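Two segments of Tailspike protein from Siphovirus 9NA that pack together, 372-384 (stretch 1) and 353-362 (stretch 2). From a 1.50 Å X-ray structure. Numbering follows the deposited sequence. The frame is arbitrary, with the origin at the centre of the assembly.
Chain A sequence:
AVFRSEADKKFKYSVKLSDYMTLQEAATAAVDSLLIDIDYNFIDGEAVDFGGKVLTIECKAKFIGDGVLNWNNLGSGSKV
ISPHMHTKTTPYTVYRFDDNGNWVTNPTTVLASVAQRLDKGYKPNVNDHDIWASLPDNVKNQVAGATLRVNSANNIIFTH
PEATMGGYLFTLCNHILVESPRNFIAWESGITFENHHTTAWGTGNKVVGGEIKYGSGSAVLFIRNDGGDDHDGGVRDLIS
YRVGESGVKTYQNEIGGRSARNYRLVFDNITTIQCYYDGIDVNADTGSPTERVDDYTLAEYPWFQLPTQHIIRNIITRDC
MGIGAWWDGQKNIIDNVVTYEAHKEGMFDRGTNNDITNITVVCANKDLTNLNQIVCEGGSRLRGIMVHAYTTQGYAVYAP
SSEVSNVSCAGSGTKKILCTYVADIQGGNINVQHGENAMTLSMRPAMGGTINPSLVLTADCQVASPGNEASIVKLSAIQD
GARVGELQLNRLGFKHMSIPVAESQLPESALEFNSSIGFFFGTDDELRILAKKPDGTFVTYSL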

# COMPACT_ATOMS: atom_id res chain seq x y z
N ASN A 372 20.70 3.70 -14.96
CA ASN A 372 20.32 2.62 -14.06
C ASN A 372 18.84 2.65 -13.66
O ASN A 372 18.18 3.69 -13.77
CB ASN A 372 21.24 2.65 -12.84
CG ASN A 372 22.69 2.57 -13.23
OD1 ASN A 372 23.08 1.70 -14.00
ND2 ASN A 372 23.48 3.45 -12.72
N GLN A 373 18.29 1.51 -13.25
CA GLN A 373 16.88 1.47 -12.85
C GLN A 373 16.65 2.18 -11.53
O GLN A 373 15.75 2.98 -11.43
CB GLN A 373 16.34 0.03 -12.77
CG GLN A 373 16.53 -0.74 -14.08
CD GLN A 373 15.56 -0.34 -15.16
OE1 GLN A 373 14.35 -0.38 -14.95
NE2 GLN A 373 16.08 0.01 -16.32
N ILE A 374 17.48 1.88 -10.53
CA ILE A 374 17.41 2.48 -9.20
C ILE A 374 18.82 2.95 -8.86
O ILE A 374 19.79 2.20 -9.04
CB ILE A 374 16.90 1.46 -8.16
CG1 ILE A 374 15.43 1.14 -8.42
CG2 ILE A 374 17.03 2.01 -6.70
CD1 ILE A 374 14.81 0.12 -7.45
N VAL A 375 18.92 4.19 -8.43
CA VAL A 375 20.20 4.79 -8.00
C VAL A 375 20.07 5.38 -6.62
O VAL A 375 19.08 6.09 -6.33
CB VAL A 375 20.64 5.94 -8.95
CG1 VAL A 375 21.88 6.65 -8.40
CG2 VAL A 375 20.90 5.41 -10.38
N CYS A 376 21.08 5.15 -5.77
CA CYS A 376 21.24 5.93 -4.53
C CYS A 376 22.67 6.40 -4.50
O CYS A 376 23.63 5.58 -4.71
CB CYS A 376 20.99 5.11 -3.27
SG CYS A 376 19.35 4.36 -3.13
N GLU A 377 22.84 7.68 -4.21
CA GLU A 377 24.15 8.32 -4.22
C GLU A 377 24.84 8.29 -2.85
O GLU A 377 26.06 8.48 -2.76
CB GLU A 377 24.06 9.77 -4.75
CG GLU A 377 23.59 9.90 -6.17
CD GLU A 377 24.70 9.95 -7.17
OE1 GLU A 377 25.86 9.62 -6.82
OE2 GLU A 377 24.43 10.37 -8.32
N GLY A 378 24.08 8.06 -1.78
CA GLY A 378 24.64 8.19 -0.43
C GLY A 378 24.42 6.91 0.34
O GLY A 378 24.24 5.85 -0.26
N GLY A 379 24.41 6.99 1.66
CA GLY A 379 24.27 5.77 2.44
C GLY A 379 22.84 5.60 2.90
O GLY A 379 22.49 5.99 4.04
N SER A 380 22.02 5.01 2.03
CA SER A 380 20.61 4.80 2.36
C SER A 380 20.34 3.32 2.69
O SER A 380 21.23 2.46 2.55
CB SER A 380 19.69 5.32 1.24
OG SER A 380 19.75 6.74 1.27
N ARG A 381 19.12 3.04 3.19
CA ARG A 381 18.80 1.67 3.62
C ARG A 381 17.55 1.27 2.82
O ARG A 381 16.50 1.91 2.96
CB ARG A 381 18.49 1.63 5.13
CG ARG A 381 19.72 1.98 5.98
CD ARG A 381 19.38 2.42 7.41
NE ARG A 381 18.69 3.72 7.43
CZ ARG A 381 19.27 4.93 7.44
NH1 ARG A 381 20.60 5.05 7.43
NH2 ARG A 381 18.50 6.04 7.48
N LEU A 382 17.67 0.22 2.00
CA LEU A 382 16.59 -0.19 1.09
C LEU A 382 16.09 -1.56 1.49
O LEU A 382 16.91 -2.48 1.69
CB LEU A 382 17.09 -0.27 -0.35
CG LEU A 382 17.50 1.04 -1.05
CD1 LEU A 382 18.78 1.59 -0.47
CD2 LEU A 382 17.66 0.80 -2.54
N ARG A 383 14.76 -1.70 1.60
CA ARG A 383 14.16 -3.00 2.00
C ARG A 383 12.94 -3.24 1.14
O ARG A 383 12.01 -2.43 1.17
CB ARG A 383 13.78 -3.09 3.48
CG ARG A 383 14.84 -2.74 4.51
CD ARG A 383 14.64 -1.37 5.01
NE ARG A 383 15.49 -0.96 6.13
CZ ARG A 383 15.46 0.29 6.63
NH1 ARG A 383 14.62 1.19 6.11
NH2 ARG A 383 16.27 0.64 7.62
N GLY A 384 12.91 -4.35 0.41
CA GLY A 384 11.75 -4.68 -0.39
C GLY A 384 11.79 -3.94 -1.70
O GLY A 384 11.15 -2.90 -1.86
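Stretch 2, residues 353-362: NNDITNITVV

Stretch 2 forms a strand from Asp355 to Val362, extended except at Asn358, where phi/psi of 59/55 interrupts the regular beta conformation; it is preceded by the loop residues Asn353 and Asn354, and it meets stretch 1 in two different ways. Against strand 374-376 its axis comes no closer than 10.2 Å, with 130° between the N-to-C directions, so contact there is made through side chains. Against strand 381-383 the axes approach to 4.8 Å with a signed crossing angle of -22°, and the two strands pair in parallel. Together the stretches bury 792 Å².

At the start of stretch 1, the CA-to-CB bond of Gln373 points toward stretch 2, with OE1 of Gln373 3.8 Å from CG1 of Val361. Ile374 packs against Val361 and Ile359, whose CA-to-CB bonds point toward stretch 1: CG1 of Ile374 lies 3.8 Å from CG2 of Val361, and its CD1 lies 4.1 Å from CG2 of Ile359. Val375 is out of reach, as expected from the alternation of an extended strand, and Cys376 returns to the contact with SG 4.0 Å from CD1 of Ile356.

The chain then turns through Glu377, Gly378 and Gly379. The backbone of stretch 2 is first engaged here, where N of Asn353 donates to O of Gly379 at 3.0 Å. OG of Ser380 accepts a weak hydrogen bond from N of Asn354 (3.3 Å), while CB of Ser380 rests 3.9 Å from CD1 of Ile356.

From Arg381 onward the pairing is regular, matching Arg381 with Asp355, Leu382 with Ile356 and Arg383 with Thr357. N of Arg381 donates to O of Asn354 (3.0 Å), and O of Arg381 accepts from N of Ile356 (2.9 Å). The Arg381 side chain leaves on the face it shares with Asp355, and its end comes nearer to stretch 2, where NE forms a salt bridge with OD1 of Asp355 (2.9 Å); its NH2 also bonds OD2 of Asp355 (3.0 Å) and OD1 of Asn353 (2.9 Å). Leu382 projects to the other face, shared with Ile356, where CG of Leu382 and CB of Ile356 are 4.2 Å apart.

Arg383 flanks Ile356 in the ladder: N of Arg383 donates to O of Ile356 at 2.9 Å, and O of Arg383 accepts from N of Asn358 at 3.0 Å. Its side chain shares a face with Arg381, Asp355 and Thr357, and NH1 of Arg383 makes a second salt bridge to OD1 of Asp355 (2.9 Å), so one carboxylate serves both arginines. At Gly384, where the chain turns a corner, O of Gly384 accepts from N of Ile359 (3.0 Å). The positive phi of Gly384 favours glycine, and an ideal CB would lie only 3.1 Å from OD1 of Asn358.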

# COMPACT_ATOMS: atom_id res chain seq x y z
N ASN A 353 21.36 8.72 3.96
CA ASN A 353 20.75 8.46 5.26
C ASN A 353 19.23 8.58 5.18
O ASN A 353 18.59 9.16 6.04
CB ASN A 353 21.36 9.41 6.31
CG ASN A 353 20.86 9.14 7.72
OD1 ASN A 353 20.60 7.99 8.09
ND2 ASN A 353 20.72 10.21 8.52
N ASN A 354 18.65 7.95 4.14
CA ASN A 354 17.20 7.82 4.01
C ASN A 354 16.77 6.37 4.16
O ASN A 354 17.55 5.44 3.94
CB ASN A 354 16.74 8.37 2.64
CG ASN A 354 17.02 9.86 2.50
OD1 ASN A 354 16.59 10.64 3.35
ND2 ASN A 354 17.76 10.25 1.47
N ASP A 355 15.50 6.21 4.52
CA ASP A 355 14.90 4.90 4.72
C ASP A 355 13.87 4.65 3.63
O ASP A 355 12.91 5.40 3.51
CB ASP A 355 14.26 4.83 6.10
CG ASP A 355 15.30 4.68 7.16
OD1 ASP A 355 15.83 3.57 7.30
OD2 ASP A 355 15.60 5.65 7.87
N ILE A 356 14.12 3.61 2.83
CA ILE A 356 13.44 3.37 1.56
C ILE A 356 12.89 1.97 1.54
O ILE A 356 13.65 1.02 1.64
CB ILE A 356 14.44 3.52 0.38
CG1 ILE A 356 15.11 4.89 0.37
CG2 ILE A 356 13.78 3.27 -0.97
CD1 ILE A 356 16.28 5.01 -0.59
N THR A 357 11.58 1.85 1.40
CA THR A 357 10.94 0.53 1.43
C THR A 357 9.88 0.35 0.37
O THR A 357 9.23 1.30 -0.02
CB THR A 357 10.28 0.22 2.81
OG1 THR A 357 9.35 1.24 3.17
CG2 THR A 357 11.32 0.12 3.92
N ASN A 358 9.75 -0.89 -0.10
CA ASN A 358 8.64 -1.26 -1.01
C ASN A 358 8.62 -0.47 -2.30
O ASN A 358 7.63 0.18 -2.65
CB ASN A 358 7.32 -1.23 -0.23
CG ASN A 358 7.30 -2.27 0.87
OD1 ASN A 358 7.54 -3.45 0.60
ND2 ASN A 358 7.12 -1.84 2.10
N ILE A 359 9.74 -0.51 -3.00
CA ILE A 359 9.90 0.17 -4.28
C ILE A 359 9.74 -0.83 -5.41
O ILE A 359 10.35 -1.90 -5.33
CB ILE A 359 11.31 0.80 -4.40
CG1 ILE A 359 11.62 1.66 -3.18
CG2 ILE A 359 11.45 1.60 -5.70
CD1 ILE A 359 10.71 2.86 -2.99
N THR A 360 8.96 -0.49 -6.44
CA THR A 360 8.77 -1.34 -7.63
C THR A 360 9.07 -0.47 -8.84
O THR A 360 8.41 0.55 -9.03
CB THR A 360 7.33 -1.87 -7.68
OG1 THR A 360 7.09 -2.66 -6.50
CG2 THR A 360 7.13 -2.78 -8.90
N VAL A 361 10.09 -0.83 -9.61
CA VAL A 361 10.45 -0.08 -10.81
C VAL A 361 10.37 -1.01 -12.00
O VAL A 361 11.05 -2.04 -12.02
CB VAL A 361 11.88 0.54 -10.70
CG1 VAL A 361 12.38 1.06 -12.07
CG2 VAL A 361 11.91 1.66 -9.63
N VAL A 362 9.58 -0.62 -13.02
CA VAL A 362 9.39 -1.42 -14.23
C VAL A 362 9.69 -0.55 -15.42
O VAL A 362 9.20 0.59 -15.55
CB VAL A 362 7.93 -1.91 -14.33
CG1 VAL A 362 7.70 -2.65 -15.66
CG2 VAL A 362 7.53 -2.83 -13.12